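Local coordinates for biotin protein ligase-like protein of unknown function (Silicibacter sp., PDB 3BFM) that is of unknown function but belongs to the biotin/lipoate A/B protein ligase family, and so may activate or transfer a biotin- or lipoate-like acyl group, at residues Q21-A27 against V40-L44; V35-V40 against A52-A56; L44-V48 against L129-P133; G105-A111 against W122-D128. All coordinates share one frame; numbering follows the deposited sequence.

Contact 1. Residues Q21-A27 against V40-L44; sequences QDPFDLA and VVYEL. With CA (calcium ion), chain B.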
loop_
_atom_site.group_PDB
_atom_site.type_symbol
_atom_site.label_atom_id
_atom_site.label_comp_id
_atom_site.label_asym_id
_atom_site.label_seq_id
_atom_site.Cartn_x
_atom_site.Cartn_y
_atom_site.Cartn_z
ATOM N N GLN A 21 -4.749 17.419 -17.951
ATOM C CA GLN A 21 -3.879 16.485 -17.241
ATOM C C GLN A 21 -3.676 15.168 -18.023
ATOM O O GLN A 21 -4.622 14.609 -18.617
ATOM C CB GLN A 21 -4.483 16.151 -15.879
ATOM C CG GLN A 21 -4.841 17.348 -14.966
ATOM C CD GLN A 21 -5.582 16.976 -13.660
ATOM O OE1 GLN A 21 -6.401 16.045 -13.595
ATOM N NE2 GLN A 21 -5.300 17.743 -12.600
ATOM N N ASP A 22 -2.441 14.640 -18.009
ATOM C CA ASP A 22 -2.186 13.272 -18.454
ATOM C C ASP A 22 -1.516 12.523 -17.301
ATOM O O ASP A 22 -0.840 13.151 -16.476
ATOM C CB ASP A 22 -1.295 13.211 -19.705
ATOM C CG ASP A 22 -1.878 13.968 -20.897
ATOM O OD1 ASP A 22 -3.111 13.976 -21.105
ATOM O OD2 ASP A 22 -1.073 14.574 -21.627
ATOM N N PRO A 23 -1.745 11.210 -17.203
ATOM C CA PRO A 23 -1.282 10.463 -16.017
ATOM C C PRO A 23 0.198 10.579 -15.622
ATOM O O PRO A 23 0.489 10.876 -14.452
ATOM C CB PRO A 23 -1.683 9.025 -16.354
ATOM C CG PRO A 23 -2.898 9.180 -17.184
ATOM C CD PRO A 23 -2.549 10.355 -18.079
ATOM N N PHE A 24 1.122 10.381 -16.558
ATOM C CA PHE A 24 2.544 10.340 -16.203
ATOM C C PHE A 24 2.948 11.738 -15.716
ATOM O O PHE A 24 3.525 11.866 -14.628
ATOM C CB PHE A 24 3.371 9.885 -17.396
ATOM C CG PHE A 24 4.860 9.759 -17.115
ATOM C CD1 PHE A 24 5.315 8.769 -16.242
ATOM C CD2 PHE A 24 5.776 10.604 -17.701
ATOM C CE1 PHE A 24 6.654 8.590 -16.000
ATOM C CE2 PHE A 24 7.140 10.454 -17.429
ATOM C CZ PHE A 24 7.561 9.476 -16.571
ATOM N N ASP A 25 2.624 12.771 -16.495
ATOM C CA ASP A 25 2.905 14.161 -16.096
ATOM C C ASP A 25 2.283 14.519 -14.758
ATOM O O ASP A 25 2.973 15.054 -13.867
ATOM C CB ASP A 25 2.403 15.134 -17.151
ATOM C CG ASP A 25 2.747 16.588 -16.819
ATOM O OD1 ASP A 25 3.854 17.015 -17.200
ATOM O OD2 ASP A 25 1.919 17.293 -16.186
ATOM N N LEU A 26 0.991 14.212 -14.605
ATOM C CA LEU A 26 0.265 14.538 -13.380
ATOM C C LEU A 26 0.824 13.809 -12.158
ATOM O O LEU A 26 0.974 14.387 -11.076
ATOM C CB LEU A 26 -1.233 14.213 -13.536
ATOM C CG LEU A 26 -2.106 14.621 -12.325
ATOM C CD1 LEU A 26 -1.911 16.113 -12.037
ATOM C CD2 LEU A 26 -3.573 14.231 -12.528
ATOM N N ALA A 27 1.093 12.520 -12.313
ATOM C CA ALA A 27 1.688 11.778 -11.200
ATOM C C ALA A 27 3.016 12.397 -10.757
ATOM O O ALA A 27 3.284 12.490 -9.555
ATOM C CB ALA A 27 1.888 10.333 -11.589
ATOM N N VAL A 40 -2.268 5.958 -8.116
ATOM C CA VAL A 40 -2.368 5.474 -9.479
ATOM C C VAL A 40 -3.224 6.470 -10.244
ATOM O O VAL A 40 -4.424 6.521 -10.083
ATOM C CB VAL A 40 -2.994 4.056 -9.601
ATOM C CG1 VAL A 40 -3.065 3.611 -11.072
ATOM C CG2 VAL A 40 -2.252 3.051 -8.740
ATOM N N VAL A 41 -2.585 7.270 -11.080
ATOM C CA VAL A 41 -3.300 8.186 -11.964
ATOM C C VAL A 41 -3.553 7.481 -13.277
ATOM O O VAL A 41 -2.657 6.839 -13.802
ATOM C CB VAL A 41 -2.478 9.452 -12.244
ATOM C CG1 VAL A 41 -3.334 10.470 -13.061
ATOM C CG2 VAL A 41 -1.977 10.062 -10.941
ATOM N N TYR A 42 -4.770 7.571 -13.803
ATOM C CA TYR A 42 -5.083 6.885 -15.031
ATOM C C TYR A 42 -5.963 7.721 -15.937
ATOM O O TYR A 42 -6.602 8.703 -15.518
ATOM C CB TYR A 42 -5.715 5.517 -14.726
ATOM C CG TYR A 42 -7.071 5.624 -14.041
ATOM C CD1 TYR A 42 -8.219 5.711 -14.784
ATOM C CD2 TYR A 42 -7.174 5.611 -12.658
ATOM C CE1 TYR A 42 -9.440 5.806 -14.193
ATOM C CE2 TYR A 42 -8.431 5.702 -12.030
ATOM C CZ TYR A 42 -9.536 5.793 -12.804
ATOM O OH TYR A 42 -10.787 5.917 -12.205
ATOM N N GLU A 43 -5.976 7.346 -17.207
ATOM C CA GLU A 43 -6.794 8.022 -18.213
ATOM C C GLU A 43 -7.102 6.973 -19.256
ATOM O O GLU A 43 -6.172 6.446 -19.880
ATOM C CB GLU A 43 -6.027 9.210 -18.821
ATOM C CG GLU A 43 -6.848 10.044 -19.734
ATOM C CD GLU A 43 -6.281 11.428 -20.013
ATOM O OE1 GLU A 43 -5.054 11.707 -19.850
ATOM O OE2 GLU A 43 -7.060 12.265 -20.488
ATOM N N LEU A 44 -8.394 6.629 -19.382
ATOM C CA LEU A 44 -8.847 5.627 -20.334
ATOM C C LEU A 44 -9.640 6.287 -21.461
ATOM O O LEU A 44 -10.570 7.087 -21.213
ATOM C CB LEU A 44 -9.737 4.567 -19.655
ATOM C CG LEU A 44 -9.099 3.313 -19.044
ATOM C CD1 LEU A 44 -8.508 3.625 -17.671
ATOM C CD2 LEU A 44 -10.122 2.194 -18.929
HETATM CA CA CA B . -5.433 13.988 -20.720
HETATM O O HOH W 1 -7.324 15.086 -19.824
HETATM O O HOH W 2 -5.071 16.294 -21.477
HETATM O O HOH W 3 -5.676 13.568 -23.045
#

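Contact 2. Residues V35-V40 against A52-A56; sequences VDAGLV and ALVLA. With CA (calcium ion), chain C.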
loop_
_atom_site.group_PDB
_atom_site.type_symbol
_atom_site.label_atom_id
_atom_site.label_comp_id
_atom_site.label_asym_id
_atom_site.label_seq_id
_atom_site.Cartn_x
_atom_site.Cartn_y
_atom_site.Cartn_z
ATOM N N VAL A 35 2.672 14.241 -2.729
ATOM C CA VAL A 35 1.715 13.144 -2.645
ATOM C C VAL A 35 2.528 11.856 -2.481
ATOM O O VAL A 35 3.570 11.667 -3.124
ATOM C CB VAL A 35 0.736 13.125 -3.862
ATOM C CG1 VAL A 35 -0.384 12.126 -3.662
ATOM C CG2 VAL A 35 0.139 14.508 -4.064
ATOM N N ASP A 36 2.061 10.988 -1.603
ATOM C CA ASP A 36 2.831 9.809 -1.237
ATOM C C ASP A 36 2.639 8.665 -2.236
ATOM O O ASP A 36 1.809 8.723 -3.147
ATOM C CB ASP A 36 2.420 9.280 0.149
ATOM C CG ASP A 36 2.173 10.378 1.179
ATOM O OD1 ASP A 36 3.043 11.272 1.327
ATOM O OD2 ASP A 36 1.107 10.319 1.859
ATOM N N ALA A 37 3.409 7.615 -2.013
ATOM C CA ALA A 37 3.347 6.398 -2.781
ATOM C C ALA A 37 1.942 5.811 -2.750
ATOM O O ALA A 37 1.187 6.018 -1.802
ATOM C CB ALA A 37 4.346 5.388 -2.233
ATOM N N GLY A 38 1.586 5.104 -3.814
ATOM C CA GLY A 38 0.357 4.375 -3.857
ATOM C C GLY A 38 -0.683 5.007 -4.749
ATOM O O GLY A 38 -1.639 4.346 -5.109
ATOM N N LEU A 39 -0.480 6.265 -5.112
ATOM C CA LEU A 39 -1.319 6.898 -6.129
ATOM C C LEU A 39 -1.137 6.246 -7.489
ATOM O O LEU A 39 0.016 6.069 -7.955
ATOM C CB LEU A 39 -0.983 8.358 -6.264
ATOM C CG LEU A 39 -1.769 9.190 -7.273
ATOM C CD1 LEU A 39 -3.236 9.318 -6.845
ATOM C CD2 LEU A 39 -1.115 10.580 -7.441
ATOM N N VAL A 40 -2.268 5.958 -8.116
ATOM C CA VAL A 40 -2.368 5.474 -9.479
ATOM C C VAL A 40 -3.224 6.470 -10.244
ATOM O O VAL A 40 -4.424 6.521 -10.083
ATOM C CB VAL A 40 -2.994 4.056 -9.601
ATOM C CG1 VAL A 40 -3.065 3.611 -11.072
ATOM C CG2 VAL A 40 -2.252 3.051 -8.740
ATOM N N ALA A 52 -0.184 5.763 -14.371
ATOM C CA ALA A 52 1.134 6.071 -13.753
ATOM C C ALA A 52 1.010 5.792 -12.264
ATOM O O ALA A 52 -0.004 6.103 -11.668
ATOM C CB ALA A 52 1.612 7.524 -14.037
ATOM N N LEU A 53 2.079 5.212 -11.714
ATOM C CA LEU A 53 2.210 4.859 -10.287
ATOM C C LEU A 53 3.275 5.708 -9.623
ATOM O O LEU A 53 4.407 5.814 -10.152
ATOM C CB LEU A 53 2.712 3.435 -10.119
ATOM C CG LEU A 53 2.181 2.339 -11.014
ATOM C CD1 LEU A 53 2.916 1.067 -10.625
ATOM C CD2 LEU A 53 0.673 2.195 -10.828
ATOM N N VAL A 54 2.933 6.269 -8.455
ATOM C CA VAL A 54 3.901 6.988 -7.607
ATOM C C VAL A 54 4.445 5.992 -6.578
ATOM O O VAL A 54 3.662 5.312 -5.872
ATOM C CB VAL A 54 3.274 8.192 -6.871
ATOM C CG1 VAL A 54 4.277 8.798 -5.867
ATOM C CG2 VAL A 54 2.735 9.239 -7.904
ATOM N N LEU A 55 5.773 5.913 -6.545
ATOM C CA LEU A 55 6.539 5.042 -5.660
ATOM C C LEU A 55 7.581 5.859 -4.874
ATOM O O LEU A 55 7.959 6.976 -5.262
ATOM C CB LEU A 55 7.257 3.993 -6.500
ATOM C CG LEU A 55 6.353 3.220 -7.446
ATOM C CD1 LEU A 55 7.136 2.285 -8.370
ATOM C CD2 LEU A 55 5.364 2.430 -6.602
ATOM N N ALA A 56 8.039 5.291 -3.767
ATOM C CA ALA A 56 9.112 5.890 -2.979
ATOM C C ALA A 56 10.012 4.842 -2.318
ATOM O O ALA A 56 10.027 4.715 -1.099
ATOM C CB ALA A 56 8.522 6.837 -1.933
HETATM CA CA CA C . -0.658 6.425 -0.268
HETATM O O HOH W 4 -0.805 8.259 -1.895
HETATM O O HOH W 5 -0.836 8.381 1.226
HETATM O O HOH W 6 1.087 6.046 1.432
HETATM O O HOH W 7 -0.354 4.000 -0.145
HETATM O O HOH W 8 -2.234 5.584 -1.899
#

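Contact 3. Residues L44-V48 against L129-P133; sequences LGTDV and LPLWP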
loop_
_atom_site.group_PDB
_atom_site.type_symbol
_atom_site.label_atom_id
_atom_site.label_comp_id
_atom_site.label_asym_id
_atom_site.label_seq_id
_atom_site.Cartn_x
_atom_site.Cartn_y
_atom_site.Cartn_z
ATOM N N LEU A 44 -8.394 6.629 -19.382
ATOM C CA LEU A 44 -8.847 5.627 -20.334
ATOM C C LEU A 44 -9.640 6.287 -21.461
ATOM O O LEU A 44 -10.570 7.087 -21.213
ATOM C CB LEU A 44 -9.737 4.567 -19.655
ATOM C CG LEU A 44 -9.099 3.313 -19.044
ATOM C CD1 LEU A 44 -8.508 3.625 -17.671
ATOM C CD2 LEU A 44 -10.122 2.194 -18.929
ATOM N N GLY A 45 -9.272 5.958 -22.691
ATOM C CA GLY A 45 -10.072 6.274 -23.866
ATOM C C GLY A 45 -10.423 4.988 -24.558
ATOM O O GLY A 45 -10.021 3.911 -24.137
ATOM N N THR A 46 -11.172 5.074 -25.645
ATOM C CA THR A 46 -11.491 3.910 -26.404
ATOM C C THR A 46 -10.227 3.377 -27.124
ATOM O O THR A 46 -10.145 2.195 -27.374
ATOM C CB THR A 46 -12.610 4.215 -27.417
ATOM O OG1 THR A 46 -12.198 5.269 -28.282
ATOM C CG2 THR A 46 -13.848 4.700 -26.671
ATOM N N ASP A 47 -9.283 4.273 -27.434
ATOM C CA ASP A 47 -8.122 3.916 -28.264
ATOM C C ASP A 47 -6.791 3.787 -27.512
ATOM O O ASP A 47 -5.794 3.347 -28.090
ATOM C CB ASP A 47 -7.920 4.972 -29.347
ATOM C CG ASP A 47 -8.990 4.943 -30.391
ATOM O OD1 ASP A 47 -9.952 4.142 -30.278
ATOM O OD2 ASP A 47 -8.869 5.798 -31.277
ATOM N N VAL A 48 -6.766 4.189 -26.254
ATOM C CA VAL A 48 -5.509 4.214 -25.504
ATOM C C VAL A 48 -5.780 4.056 -24.021
ATOM O O VAL A 48 -6.841 4.446 -23.511
ATOM C CB VAL A 48 -4.696 5.504 -25.769
ATOM C CG1 VAL A 48 -5.558 6.723 -25.490
ATOM C CG2 VAL A 48 -3.371 5.551 -24.924
ATOM N N LEU A 129 -0.387 2.546 -23.477
ATOM C CA LEU A 129 -0.700 1.392 -24.268
ATOM C C LEU A 129 -1.771 1.742 -25.291
ATOM O O LEU A 129 -2.913 2.096 -24.915
ATOM C CB LEU A 129 -1.163 0.230 -23.365
ATOM C CG LEU A 129 -1.475 -1.133 -23.974
ATOM C CD1 LEU A 129 -0.164 -1.824 -24.404
ATOM C CD2 LEU A 129 -2.268 -2.085 -23.027
ATOM N N PRO A 130 -1.412 1.651 -26.576
ATOM C CA PRO A 130 -2.434 1.802 -27.599
ATOM C C PRO A 130 -3.371 0.627 -27.680
ATOM O O PRO A 130 -2.941 -0.497 -27.651
ATOM C CB PRO A 130 -1.619 1.925 -28.875
ATOM C CG PRO A 130 -0.359 1.191 -28.613
ATOM C CD PRO A 130 -0.079 1.379 -27.159
ATOM N N LEU A 131 -4.668 0.909 -27.780
ATOM C CA LEU A 131 -5.690 -0.134 -27.815
ATOM C C LEU A 131 -6.156 -0.345 -29.248
ATOM O O LEU A 131 -6.256 -1.477 -29.682
ATOM C CB LEU A 131 -6.843 0.253 -26.924
ATOM C CG LEU A 131 -6.490 0.419 -25.443
ATOM C CD1 LEU A 131 -7.768 0.896 -24.688
ATOM C CD2 LEU A 131 -5.948 -0.848 -24.816
ATOM N N TRP A 132 -6.440 0.736 -29.960
ATOM C CA TRP A 132 -6.646 0.709 -31.409
ATOM C C TRP A 132 -5.600 1.606 -32.063
ATOM O O TRP A 132 -5.116 2.543 -31.436
ATOM C CB TRP A 132 -8.005 1.289 -31.750
ATOM C CG TRP A 132 -9.131 0.465 -31.235
ATOM C CD1 TRP A 132 -10.034 0.838 -30.300
ATOM C CD2 TRP A 132 -9.507 -0.856 -31.653
ATOM N NE1 TRP A 132 -10.931 -0.162 -30.106
ATOM C CE2 TRP A 132 -10.630 -1.209 -30.924
ATOM C CE3 TRP A 132 -9.003 -1.766 -32.590
ATOM C CZ2 TRP A 132 -11.257 -2.462 -31.062
ATOM C CZ3 TRP A 132 -9.612 -2.997 -32.729
ATOM C CH2 TRP A 132 -10.734 -3.335 -31.968
ATOM N N PRO A 133 -5.247 1.339 -33.316
ATOM C CA PRO A 133 -4.184 2.187 -33.896
ATOM C C PRO A 133 -4.665 3.604 -34.163
ATOM O O PRO A 133 -5.774 3.783 -34.616
ATOM C CB PRO A 133 -3.836 1.483 -35.213
ATOM C CG PRO A 133 -4.481 0.156 -35.152
ATOM C CD PRO A 133 -5.672 0.287 -34.246
HETATM O O HOH W 9 -4.035 4.625 -29.827
#

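Contact 4. Residues G105-A111 against W122-D128; sequences GRLRIAA and WLVVGLD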
loop_
_atom_site.group_PDB
_atom_site.type_symbol
_atom_site.label_atom_id
_atom_site.label_comp_id
_atom_site.label_asym_id
_atom_site.label_seq_id
_atom_site.Cartn_x
_atom_site.Cartn_y
_atom_site.Cartn_z
ATOM N N GLY A 105 3.264 0.303 -27.326
ATOM C CA GLY A 105 3.298 0.999 -26.039
ATOM C C GLY A 105 4.636 0.994 -25.347
ATOM O O GLY A 105 5.658 0.528 -25.869
ATOM N N ARG A 106 4.643 1.531 -24.142
ATOM C CA ARG A 106 5.907 1.663 -23.410
ATOM C C ARG A 106 5.638 1.967 -21.966
ATOM O O ARG A 106 4.557 2.496 -21.599
ATOM C CB ARG A 106 6.757 2.779 -23.980
ATOM C CG ARG A 106 6.075 4.054 -23.924
ATOM C CD ARG A 106 6.923 5.235 -24.321
ATOM N NE ARG A 106 6.079 6.427 -24.279
ATOM C CZ ARG A 106 6.508 7.667 -24.539
ATOM N NH1 ARG A 106 7.787 7.892 -24.842
ATOM N NH2 ARG A 106 5.646 8.680 -24.483
ATOM N N LEU A 107 6.604 1.595 -21.151
ATOM C CA LEU A 107 6.709 2.044 -19.780
ATOM C C LEU A 107 7.737 3.161 -19.686
ATOM O O LEU A 107 8.821 3.059 -20.252
ATOM C CB LEU A 107 7.134 0.905 -18.865
ATOM C CG LEU A 107 6.113 -0.206 -18.621
ATOM C CD1 LEU A 107 6.847 -1.465 -18.051
ATOM C CD2 LEU A 107 5.004 0.235 -17.701
ATOM N N ARG A 108 7.423 4.219 -18.937
ATOM C CA ARG A 108 8.325 5.342 -18.728
ATOM C C ARG A 108 8.631 5.428 -17.259
ATOM O O ARG A 108 7.808 4.985 -16.417
ATOM C CB ARG A 108 7.702 6.674 -19.217
ATOM C CG ARG A 108 7.691 6.770 -20.732
ATOM C CD ARG A 108 7.277 8.139 -21.187
ATOM N NE ARG A 108 5.845 8.316 -20.978
ATOM C CZ ARG A 108 5.208 9.480 -21.087
ATOM N NH1 ARG A 108 5.878 10.582 -21.386
ATOM N NH2 ARG A 108 3.897 9.534 -20.886
ATOM N N ILE A 109 9.764 6.039 -16.947
ATOM C CA ILE A 109 10.168 6.227 -15.561
ATOM C C ILE A 109 10.769 7.625 -15.349
ATOM O O ILE A 109 11.544 8.105 -16.210
ATOM C CB ILE A 109 11.139 5.096 -15.101
ATOM C CG1 ILE A 109 11.499 5.295 -13.652
ATOM C CG2 ILE A 109 12.456 5.002 -15.945
ATOM C CD1 ILE A 109 11.904 3.993 -12.949
ATOM N N ALA A 110 10.417 8.239 -14.205
ATOM C CA ALA A 110 10.960 9.533 -13.793
ATOM C C ALA A 110 11.247 9.458 -12.326
ATOM O O ALA A 110 10.696 8.624 -11.583
ATOM C CB ALA A 110 9.982 10.712 -14.064
ATOM N N ALA A 111 12.141 10.320 -11.893
ATOM C CA ALA A 111 12.395 10.428 -10.473
ATOM C C ALA A 111 12.817 11.848 -10.047
ATOM O O ALA A 111 13.077 12.705 -10.887
ATOM C CB ALA A 111 13.441 9.373 -10.057
ATOM N N TRP A 122 10.956 10.556 -4.689
ATOM C CA TRP A 122 9.868 9.894 -5.416
ATOM C C TRP A 122 10.347 9.326 -6.717
ATOM O O TRP A 122 11.329 9.777 -7.289
ATOM C CB TRP A 122 8.688 10.829 -5.660
ATOM C CG TRP A 122 9.011 12.053 -6.429
ATOM C CD1 TRP A 122 9.264 13.305 -5.905
ATOM C CD2 TRP A 122 9.077 12.207 -7.862
ATOM N NE1 TRP A 122 9.503 14.186 -6.901
ATOM C CE2 TRP A 122 9.398 13.554 -8.113
ATOM C CE3 TRP A 122 8.935 11.336 -8.947
ATOM C CZ2 TRP A 122 9.558 14.045 -9.389
ATOM C CZ3 TRP A 122 9.078 11.835 -10.225
ATOM C CH2 TRP A 122 9.400 13.179 -10.431
ATOM N N LEU A 123 9.570 8.358 -7.210
ATOM C CA LEU A 123 9.752 7.782 -8.506
ATOM C C LEU A 123 8.366 7.502 -9.094
ATOM O O LEU A 123 7.462 7.131 -8.368
ATOM C CB LEU A 123 10.544 6.497 -8.343
ATOM C CG LEU A 123 11.147 5.873 -9.585
ATOM C CD1 LEU A 123 12.563 5.322 -9.306
ATOM C CD2 LEU A 123 10.218 4.785 -10.146
ATOM N N VAL A 124 8.206 7.711 -10.386
ATOM C CA VAL A 124 6.930 7.423 -11.066
ATOM C C VAL A 124 7.193 6.519 -12.242
ATOM O O VAL A 124 8.140 6.751 -12.996
ATOM C CB VAL A 124 6.255 8.724 -11.590
ATOM C CG1 VAL A 124 5.086 8.427 -12.530
ATOM C CG2 VAL A 124 5.821 9.610 -10.406
ATOM N N VAL A 125 6.377 5.475 -12.370
ATOM C CA VAL A 125 6.381 4.620 -13.563
ATOM C C VAL A 125 5.089 4.787 -14.318
ATOM O O VAL A 125 4.013 4.650 -13.750
ATOM C CB VAL A 125 6.593 3.136 -13.191
ATOM C CG1 VAL A 125 6.445 2.256 -14.426
ATOM C CG2 VAL A 125 7.929 2.994 -12.561
ATOM N N GLY A 126 5.181 5.057 -15.610
ATOM C CA GLY A 126 3.999 5.281 -16.416
ATOM C C GLY A 126 3.859 4.246 -17.501
ATOM O O GLY A 126 4.871 3.801 -18.057
ATOM N N LEU A 127 2.613 3.861 -17.771
ATOM C CA LEU A 127 2.270 2.951 -18.830
ATOM C C LEU A 127 1.506 3.743 -19.906
ATOM O O LEU A 127 0.610 4.537 -19.579
ATOM C CB LEU A 127 1.378 1.825 -18.249
ATOM C CG LEU A 127 0.766 0.873 -19.272
ATOM C CD1 LEU A 127 1.887 0.103 -20.022
ATOM C CD2 LEU A 127 -0.271 -0.119 -18.639
ATOM N N ASP A 128 1.913 3.590 -21.169
ATOM C CA ASP A 128 1.126 4.078 -22.296
ATOM C C ASP A 128 0.879 2.868 -23.224
ATOM O O ASP A 128 1.821 2.224 -23.668
ATOM C CB ASP A 128 1.856 5.177 -23.036
ATOM C CG ASP A 128 1.841 6.521 -22.292
ATOM O OD1 ASP A 128 2.476 6.653 -21.222
ATOM O OD2 ASP A 128 1.218 7.471 -22.817
HETATM O O HOH W 10 4.660 5.590 -20.666
#

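Contact 1. Residues Q21-A27 against V40-L44
Glu43 and Asp22 reach into one calcium ion from two directions, their carboxylate planes 38° apart. Glu43 chelates with both oxygens, OE1 at 2.5 Å and OE2 at 2.4 Å from the calcium ion, while Asp22 gives OD1 alone at 2.4 Å. The backbone O of Gln21 and three waters raise the count to seven, so the metal ties the start of the helix to the end of the strand and probably offsets the repulsion between these close oxygens. Glu43 CG lies opposite its own backbone N (chi1 -173°), and the extended chain beyond carries the carboxylate past Pro23. The proline ring crosses it at about a right angle, with Pro23 CG 3.5 Å from Glu43 CB. With an alanine here, CG and CD would be gone, and Glu43 would probably lose the wall that steadies its approach to the metal. Farther along, Val41 points its two branches at different helix residues: Val41 CG1 lies 3.8 Å from Leu26 CD2, and Val41 CG2 lies 3.9 Å from Ala27 CB. Residues 23-27 of the helix run nearly antiparallel to 40-44 (154°): helix 23-32 is the crossover of a beta-alpha-beta unit that starts from strand 13-16 and returns as strand 39-44. Strand 48-55 flanks the contact through Ala52 and Arg50, the latter making a weak, long ion pair with Asp22.

Contact 2. Residues V35-V40 against A52-A56
Peptide groups are the flat groups where Gly38 and Leu39 meet Val54, and no ring takes part. Gly38 N donates a hydrogen bond to Val54 O at 2.9 Å, tilted 26° from the carbonyl plane. That same oxygen also touches the CA of Ala37 in a CA-H...O contact. In a second hydrogen bond Val54 N donates to Leu39 O at 3.0 Å, nearly along the C=O axis. Beyond it the strands pair at Val40 and Leu53, an antiparallel non-hydrogen-bonded pair whose side chains lie side by side and point the same way, Val40 CG2 3.7 Å from Leu53 CD2. Val54 faces the other strand instead. Its CG1, opposite the backbone N (chi1 173°), is 3.7 Å from Asp36 O, while its CG2 lies 4.1 Å from Leu39 CD2. The chain enters this hairpin strand through a type II turn from Asp36 to Leu39, with Gly38 at a positive phi, where a CB would be jammed against the preceding carbonyl and crowd a calcium ion. The turn leaves Ala37 O pointing outward to bind that ion at 2.4 Å. Five waters and Ala37 O of the second subunit complete the site; of the waters, one also donates to Asp36 O and another to Asp36 OD2. The chemistry therefore divides: straight backbone bonds and apolar branches hold the hairpin together, whereas the turn's outward carbonyl, with water around it, lets the calcium ion bridge two copies of the protein.

Contact 3. Residues L44-V48 against L129-P133
Trp132 leans over the hairpin turn against Asp47 and Thr46. Its CB lies 3.8 Å from Asp47 OD1, and CG is about as far from the same oxygen. CD1 comes closest, 3.3 Å from Asp47 OD1 and 3.2 Å from Thr46 O, and NE1 follows more distantly along Thr46 O. Asp47 OD1 sits at the ring's edge near its plane, the carboxylate standing almost upright to the indole (80° between planes). The side chain gets there because Trp132 CG is turned opposite its own carbonyl carbon (chi1 -65°). Thr46 OG1 donates to Asp47 OD1 from above the carboxylate plane. With an alanine in place of Asp47, the Thr46 hydroxyl would probably lose its acceptor and the indole edge be held on that side by Thr46 O alone, though Tyr147 also meets the ring. The backbone makes the firmer join. Asp47 O takes Leu131 N at 2.7 Å and Trp132 N at 3.3 Å, both from the same face of its carbonyl plane. Two successive amides on one carbonyl is the pattern of a classic beta bulge, placed where strand 123-130 runs out. Just before it, Val48 and Pro130 form an antiparallel non-hydrogen-bonded pair, with Val48 CG2 3.5 Å from Leu129 O. Leu131 CD1 packs on the turn's backbone, 3.8 Å from Val48 N. A water donating to both Asp47 O and Trp132 O adds a third donor to that carbonyl. The carbonyl of Asp47 is thus gripped by three donors, and the indole CD1-H, probably polarised by its ring nitrogen, faces two oxygens.

Contact 4. Residues G105-A111 against W122-D128
Ile109 and Leu123 are the tight spot between these strands: Ile109 CD1 is 3.4 Å from Leu123 CD2, closer than usual for two methyl carbons. On the same face Leu107 CD2 rests 3.9 Å from Leu127 CD1 and 4.1 Å from Val125 CG1, so a continuous apolar strip runs the length of the pair. On the opposite face, at the Ala111 end, Trp122 lays one ring face over Ala111 C, its CG wedged between the backbone N and carbonyl carbon (chi1 59°); its NE1 is held by Glu32. The backbones join through three antiparallel hydrogen-bonded pairs, Arg106 with Asp128, Arg108 with Gly126 and Ala110 with Val124, six bonds in all. Gly105 fits only without a side chain, since a CB there would run into Asp128 O. The face carrying Trp122 turns polar and wet only toward its Asp128 end. Arg108, bent at chi3, brings NH2 to Asp128 OD1 at 3.2 Å in a salt bridge; the oxygen is met on its syn side but well out of the carboxylate plane, and the guanidinium and carboxylate planes stand 72° apart. A water in the guanidinium plane accepts from Arg108 NE at 3.0 Å and lies between Arg106 O and Asp128 OD1. Arg108 CD covers the centre of one face of the Arg106 guanidinium. These strands form a hairpin mid-sheet: helix 67-82 covers one face at Leu107, Leu123, Val125 and Leu127, helix 23-32 the other at Arg108 and Ala110 through Phe24, and strand 48-55 pairs with 123-130 along the edge away from 102-111.

Overall arrangement
From the N terminus, helix 23-32 opens contact 1, and the turn at 35-40 opens contact 2 before contact 1 closes on strand 39-44, so the two cross and share Val40. Leu44 then passes from contact 1 into contact 3, whose first segment turns the chain into strand 48-55; contact 2 closes on that strand and so crosses contact 3 as well. Contact 3 stays open for some eighty residues, and the hairpin of contact 4 nests wholly within that loop. Strand 123-130 finishes both, first 122-128, then 129-133. Together they tie one sheet across strands 39-44, 48-55, 123-130 and 102-111, with Phe24 linking contact 1 to contact 4 across its face.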